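Long-range contacts in LPXTG cell wall surface protein (Streptococcus gordonii, PDB 4IGB), which is a cell-wall-anchored streptococcal adhesin, represented here by its N-terminal region, which probably mediates attachment to collagen and oral keratinocytes: residues 113-119 with 169-175; 132-137 with 163-167. All blocks are in the same frame, centred on the assembly; numbering follows the deposited sequence.

Interaction 1 (113-119 with 169-175); sequences KVTLHYL and AFWIDAD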
loop_
_atom_site.group_PDB
_atom_site.type_symbol
_atom_site.label_atom_id
_atom_site.label_comp_id
_atom_site.label_asym_id
_atom_site.label_seq_id
_atom_site.Cartn_x
_atom_site.Cartn_y
_atom_site.Cartn_z
ATOM N N LYS B 113 -18.049 -6.607 4.584
ATOM C CA LYS B 113 -19.014 -6.847 5.635
ATOM C C LYS B 113 -18.750 -5.892 6.788
ATOM O O LYS B 113 -17.598 -5.616 7.146
ATOM C CB LYS B 113 -18.938 -8.299 6.138
ATOM C CG LYS B 113 -19.928 -8.611 7.250
ATOM C CD LYS B 113 -19.784 -10.040 7.777
ATOM C CE LYS B 113 -20.320 -11.048 6.764
ATOM N NZ LYS B 113 -19.988 -12.461 7.152
ATOM N N VAL B 114 -19.826 -5.371 7.350
ATOM C CA VAL B 114 -19.747 -4.670 8.625
ATOM C C VAL B 114 -20.744 -5.343 9.546
ATOM O O VAL B 114 -21.914 -5.505 9.195
ATOM C CB VAL B 114 -20.073 -3.163 8.488
ATOM C CG1 VAL B 114 -20.071 -2.462 9.880
ATOM C CG2 VAL B 114 -19.091 -2.492 7.513
ATOM N N THR B 115 -20.269 -5.757 10.712
ATOM C CA THR B 115 -21.123 -6.382 11.710
ATOM C C THR B 115 -21.247 -5.450 12.914
ATOM O O THR B 115 -20.240 -5.035 13.500
ATOM C CB THR B 115 -20.531 -7.728 12.201
ATOM O OG1 THR B 115 -20.291 -8.596 11.083
ATOM C CG2 THR B 115 -21.486 -8.403 13.189
ATOM N N LEU B 116 -22.486 -5.125 13.265
ATOM C CA LEU B 116 -22.793 -4.344 14.461
ATOM C C LEU B 116 -23.030 -5.303 15.617
ATOM O O LEU B 116 -23.975 -6.094 15.587
ATOM C CB LEU B 116 -24.057 -3.495 14.230
ATOM C CG LEU B 116 -23.919 -2.076 13.652
ATOM C CD1 LEU B 116 -22.756 -1.927 12.691
ATOM C CD2 LEU B 116 -25.216 -1.612 12.998
ATOM N N HIS B 117 -22.167 -5.238 16.624
ATOM C CA HIS B 117 -22.309 -6.042 17.830
ATOM C C HIS B 117 -23.053 -5.257 18.903
ATOM O O HIS B 117 -22.530 -4.292 19.463
ATOM C CB HIS B 117 -20.934 -6.476 18.362
ATOM C CG HIS B 117 -20.228 -7.458 17.476
ATOM N ND1 HIS B 117 -20.345 -8.823 17.636
ATOM C CD2 HIS B 117 -19.417 -7.274 16.407
ATOM C CE1 HIS B 117 -19.626 -9.436 16.713
ATOM N NE2 HIS B 117 -19.057 -8.518 15.952
ATOM N N TYR B 118 -24.284 -5.669 19.178
ATOM C CA TYR B 118 -25.091 -5.025 20.209
ATOM C C TYR B 118 -24.377 -5.046 21.571
ATOM O O TYR B 118 -23.884 -6.087 22.011
ATOM C CB TYR B 118 -26.461 -5.702 20.301
ATOM C CG TYR B 118 -27.439 -4.969 21.192
ATOM C CD1 TYR B 118 -27.861 -3.677 20.873
ATOM C CD2 TYR B 118 -27.948 -5.563 22.340
ATOM C CE1 TYR B 118 -28.759 -2.996 21.674
ATOM C CE2 TYR B 118 -28.854 -4.887 23.151
ATOM C CZ TYR B 118 -29.251 -3.606 22.809
ATOM O OH TYR B 118 -30.140 -2.927 23.600
ATOM N N LEU B 119 -24.310 -3.892 22.230
ATOM C CA LEU B 119 -23.542 -3.765 23.465
ATOM C C LEU B 119 -24.276 -4.248 24.726
ATOM O O LEU B 119 -23.662 -4.413 25.771
ATOM C CB LEU B 119 -23.083 -2.326 23.656
ATOM C CG LEU B 119 -21.808 -1.922 22.916
ATOM C CD1 LEU B 119 -21.671 -0.411 22.925
ATOM C CD2 LEU B 119 -20.588 -2.586 23.550
ATOM N N ALA B 169 -24.100 2.184 21.191
ATOM C CA ALA B 169 -25.142 1.162 21.081
ATOM C C ALA B 169 -24.611 -0.169 20.533
ATOM O O ALA B 169 -25.018 -1.250 20.977
ATOM C CB ALA B 169 -26.278 1.667 20.215
ATOM N N PHE B 170 -23.716 -0.091 19.553
ATOM C CA PHE B 170 -23.075 -1.285 19.001
ATOM C C PHE B 170 -21.595 -0.994 18.835
ATOM O O PHE B 170 -21.226 0.124 18.471
ATOM C CB PHE B 170 -23.610 -1.627 17.597
ATOM C CG PHE B 170 -25.092 -1.895 17.525
ATOM C CD1 PHE B 170 -25.571 -3.191 17.467
ATOM C CD2 PHE B 170 -25.994 -0.857 17.456
ATOM C CE1 PHE B 170 -26.915 -3.445 17.381
ATOM C CE2 PHE B 170 -27.340 -1.102 17.369
ATOM C CZ PHE B 170 -27.805 -2.401 17.336
ATOM N N TRP B 171 -20.738 -1.987 19.057
ATOM C CA TRP B 171 -19.374 -1.866 18.545
ATOM C C TRP B 171 -19.360 -2.488 17.149
ATOM O O TRP B 171 -20.247 -3.283 16.813
ATOM C CB TRP B 171 -18.317 -2.478 19.479
ATOM C CG TRP B 171 -18.467 -3.956 19.808
ATOM C CD1 TRP B 171 -19.278 -4.505 20.756
ATOM C CD2 TRP B 171 -17.738 -5.052 19.222
ATOM N NE1 TRP B 171 -19.107 -5.876 20.792
ATOM C CE2 TRP B 171 -18.173 -6.233 19.857
ATOM C CE3 TRP B 171 -16.769 -5.146 18.214
ATOM C CZ2 TRP B 171 -17.682 -7.495 19.511
ATOM C CZ3 TRP B 171 -16.278 -6.397 17.875
ATOM C CH2 TRP B 171 -16.734 -7.554 18.526
ATOM N N ILE B 172 -18.385 -2.111 16.327
ATOM C CA ILE B 172 -18.402 -2.540 14.941
ATOM C C ILE B 172 -17.181 -3.377 14.581
ATOM O O ILE B 172 -16.124 -3.278 15.210
ATOM C CB ILE B 172 -18.510 -1.343 13.973
ATOM C CG1 ILE B 172 -17.196 -0.549 13.963
ATOM C CG2 ILE B 172 -19.712 -0.472 14.336
ATOM C CD1 ILE B 172 -17.207 0.654 13.025
ATOM N N ASP B 173 -17.358 -4.202 13.557
ATOM C CA ASP B 173 -16.292 -4.981 12.969
ATOM C C ASP B 173 -16.432 -4.815 11.464
ATOM O O ASP B 173 -17.374 -5.322 10.861
ATOM C CB ASP B 173 -16.408 -6.452 13.389
ATOM C CG ASP B 173 -15.323 -7.337 12.767
ATOM O OD1 ASP B 173 -15.278 -8.540 13.099
ATOM O OD2 ASP B 173 -14.522 -6.846 11.949
ATOM N N ALA B 174 -15.515 -4.066 10.870
ATOM C CA ALA B 174 -15.549 -3.827 9.434
ATOM C C ALA B 174 -14.498 -4.657 8.723
ATOM O O ALA B 174 -13.311 -4.568 9.036
ATOM C CB ALA B 174 -15.346 -2.335 9.130
ATOM N N ASP B 175 -14.949 -5.451 7.758
ATOM C CA ASP B 175 -14.090 -6.290 6.931
ATOM C C ASP B 175 -13.985 -5.611 5.564
ATOM O O ASP B 175 -14.978 -5.444 4.866
ATOM C CB ASP B 175 -14.706 -7.691 6.828
ATOM C CG ASP B 175 -13.860 -8.668 6.042
ATOM O OD1 ASP B 175 -13.225 -8.268 5.047
ATOM O OD2 ASP B 175 -13.839 -9.861 6.425
HETATM O O HOH W 1 -18.042 -8.020 9.857
HETATM O O HOH W 2 -17.891 -9.598 13.774
#
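Six main-chain hydrogen bonds pair strands 113-118 and 170-175, whose axes run antiparallel at 152° with a closest approach of 4.4 Å. The shortest are D175 N to K113 O and H117 N to W171 O, both 2.7 Å. Beyond the strand end, L119 N still reaches A169 O at 3.0 Å. These bonds place K113, T115 and H117 opposite D175, D173 and W171 as hydrogen-bonded pairs. On that face one water joins T115 OG1 (2.6 Å) to D173 O (3.0 Å), and another joins H117 NE2 (2.7 Å) to D173 OD1 (2.9 Å); D173 OD2 is hydrogen-bonded to Y212 OH and D175 OD2 forms a salt bridge with K214. The H117 ring lies over the six-membered ring of W171 in an offset stack, centroids 3.8 Å apart and planes at 8°. The other face is buried and largely apolar: V114 CG2 meets A174 CB at 4.1 Å, L116 CD1 meets I172 CG2 at 3.8 Å, and the Y118 edge meets the F170 face in an offset edge-to-face pair, centroids 5.4 Å apart, planes at 62°. Such two-sided chemistry is expected where beta-sandwich sheets pack: V114, L116 and F170 touch strand 135-142.

Interaction 2 (132-137 with 163-167); sequences QKSTVE and DYIMN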
loop_
_atom_site.group_PDB
_atom_site.type_symbol
_atom_site.label_atom_id
_atom_site.label_comp_id
_atom_site.label_asym_id
_atom_site.label_seq_id
_atom_site.Cartn_x
_atom_site.Cartn_y
_atom_site.Cartn_z
ATOM N N GLN B 132 -35.300 9.460 18.228
ATOM C CA GLN B 132 -34.524 10.145 17.201
ATOM C C GLN B 132 -33.336 9.363 16.624
ATOM O O GLN B 132 -32.890 9.677 15.523
ATOM C CB GLN B 132 -34.057 11.518 17.699
ATOM C CG GLN B 132 -33.234 11.461 18.979
ATOM C CD GLN B 132 -32.388 12.708 19.199
ATOM O OE1 GLN B 132 -31.991 13.383 18.241
ATOM N NE2 GLN B 132 -32.105 13.020 20.468
ATOM N N LYS B 133 -32.821 8.366 17.345
ATOM C CA LYS B 133 -31.635 7.647 16.875
ATOM C C LYS B 133 -32.021 6.438 16.032
ATOM O O LYS B 133 -32.837 5.617 16.455
ATOM C CB LYS B 133 -30.759 7.197 18.041
ATOM C CG LYS B 133 -30.330 8.298 18.989
ATOM C CD LYS B 133 -29.738 9.477 18.260
ATOM C CE LYS B 133 -29.024 10.379 19.244
ATOM N NZ LYS B 133 -28.751 11.729 18.680
ATOM N N SER B 134 -31.431 6.318 14.844
ATOM C CA SER B 134 -31.795 5.230 13.933
ATOM C C SER B 134 -30.624 4.614 13.165
ATOM O O SER B 134 -30.800 3.602 12.485
ATOM C CB SER B 134 -32.844 5.702 12.928
ATOM O OG SER B 134 -32.305 6.706 12.083
ATOM N N THR B 135 -29.442 5.210 13.254
ATOM C CA THR B 135 -28.309 4.675 12.511
ATOM C C THR B 135 -27.072 4.512 13.383
ATOM O O THR B 135 -27.023 4.998 14.519
ATOM C CB THR B 135 -27.959 5.549 11.296
ATOM O OG1 THR B 135 -27.384 6.781 11.746
ATOM C CG2 THR B 135 -29.193 5.837 10.448
ATOM N N VAL B 136 -26.076 3.810 12.845
ATOM C CA VAL B 136 -24.813 3.621 13.539
ATOM C C VAL B 136 -23.673 4.011 12.593
ATOM O O VAL B 136 -23.693 3.688 11.402
ATOM C CB VAL B 136 -24.651 2.158 14.027
ATOM C CG1 VAL B 136 -23.244 1.894 14.523
ATOM C CG2 VAL B 136 -25.672 1.832 15.117
ATOM N N GLU B 137 -22.690 4.719 13.130
ATOM C CA GLU B 137 -21.543 5.185 12.363
ATOM C C GLU B 137 -20.646 4.013 11.948
ATOM O O GLU B 137 -20.434 3.085 12.728
ATOM C CB GLU B 137 -20.745 6.164 13.228
ATOM C CG GLU B 137 -19.542 6.795 12.541
ATOM C CD GLU B 137 -19.930 7.890 11.555
ATOM O OE1 GLU B 137 -20.968 8.563 11.756
ATOM O OE2 GLU B 137 -19.190 8.075 10.562
ATOM N N ASP B 163 -28.650 14.290 13.165
ATOM C CA ASP B 163 -28.397 13.931 14.552
ATOM C C ASP B 163 -29.211 12.706 14.946
ATOM O O ASP B 163 -29.899 12.711 15.966
ATOM C CB ASP B 163 -28.733 15.106 15.472
ATOM C CG ASP B 163 -28.171 14.936 16.868
ATOM O OD1 ASP B 163 -27.139 14.248 17.018
ATOM O OD2 ASP B 163 -28.760 15.491 17.817
ATOM N N TYR B 164 -29.134 11.658 14.133
ATOM C CA TYR B 164 -29.871 10.431 14.410
ATOM C C TYR B 164 -28.953 9.217 14.544
ATOM O O TYR B 164 -29.390 8.075 14.394
ATOM C CB TYR B 164 -30.960 10.191 13.351
ATOM C CG TYR B 164 -30.501 10.481 11.950
ATOM C CD1 TYR B 164 -29.650 9.603 11.289
ATOM C CD2 TYR B 164 -30.896 11.643 11.288
ATOM C CE1 TYR B 164 -29.205 9.862 9.998
ATOM C CE2 TYR B 164 -30.460 11.914 10.003
ATOM C CZ TYR B 164 -29.611 11.015 9.360
ATOM O OH TYR B 164 -29.160 11.260 8.082
ATOM N N ILE B 165 -27.683 9.467 14.840
ATOM C CA ILE B 165 -26.710 8.386 14.977
ATOM C C ILE B 165 -26.577 7.935 16.425
ATOM O O ILE B 165 -26.361 8.749 17.318
ATOM C CB ILE B 165 -25.328 8.793 14.451
ATOM C CG1 ILE B 165 -25.456 9.531 13.114
ATOM C CG2 ILE B 165 -24.438 7.561 14.298
ATOM C CD1 ILE B 165 -24.168 10.172 12.645
ATOM N N MET B 166 -26.697 6.631 16.655
ATOM C CA MET B 166 -26.613 6.072 18.002
ATOM C C MET B 166 -25.215 6.159 18.594
ATOM O O MET B 166 -24.228 5.870 17.913
ATOM C CB MET B 166 -27.036 4.604 17.993
ATOM C CG MET B 166 -28.464 4.382 17.615
ATOM S SD MET B 166 -28.876 2.627 17.722
ATOM C CE MET B 166 -30.604 2.730 17.257
ATOM N N ASN B 167 -25.140 6.546 19.865
ATOM C CA ASN B 167 -23.886 6.525 20.606
ATOM C C ASN B 167 -23.788 5.305 21.508
ATOM O O ASN B 167 -24.682 5.038 22.310
ATOM C CB ASN B 167 -23.733 7.785 21.462
ATOM C CG ASN B 167 -23.595 9.034 20.629
ATOM O OD1 ASN B 167 -24.592 9.675 20.280
ATOM N ND2 ASN B 167 -22.352 9.399 20.312
HETATM O O HOH W 3 -26.669 11.512 16.778
HETATM O O HOH W 4 -22.453 4.884 16.027
#
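Q132 opens the segment with its carbonyl close to the Y164 side chain, O to CB being 3.0 Å. K133 then reaches past I165, its CD 3.6 Å from I165 O, so that NZ donates to D163 O at 3.1 Å and forms a salt bridge with D163 OD1 at 3.4 Å; a water 2.8 Å from NZ also lies 2.8 Å from that carboxylate oxygen. The backbones meet next: Y164 O accepts from both S134 N (2.7 Å) and T135 N (3.1 Å), and T135 O accepts from M166 N (2.7 Å, 176° at the hydrogen). T135 and I165 thus form a single beta bridge, CA atoms 4.7 Å apart, where the loop preceding strand 170-182 crosses the start of strand 135-142, a strand of the six-stranded antiparallel sheet in this N-terminal domain. V136 CG2 lies 4.2 Å from M166 SD, and M166 also packs on helix 122-129. At E137, N donates to a water (2.9 Å) that also lies 2.8 Å from M166 O.

Overall arrangement
Interaction 1 joins neighbouring strands of the eight-stranded sheet, whereas interaction 2 ties a loop to the start of strand 135-142, in the six-stranded sheet, and to the loop residues just before it. Their centres are about 14 Å apart, and between them the two sheets face each other: F170 CD2 lies 3.6 Å from V136 CG2, and L116 CD2 3.9 Å from V136 CB. Helix 122-129 touches both contacts, through Y118 and F170 in one and K133 and M166 in the other. Interaction 1 has a buried apolar face and a more exposed polar one, secured by regular backbone pairing. Interaction 2 is mostly buried yet irregular, with one beta bridge supplemented by a lysine-aspartate salt bridge and bridging waters.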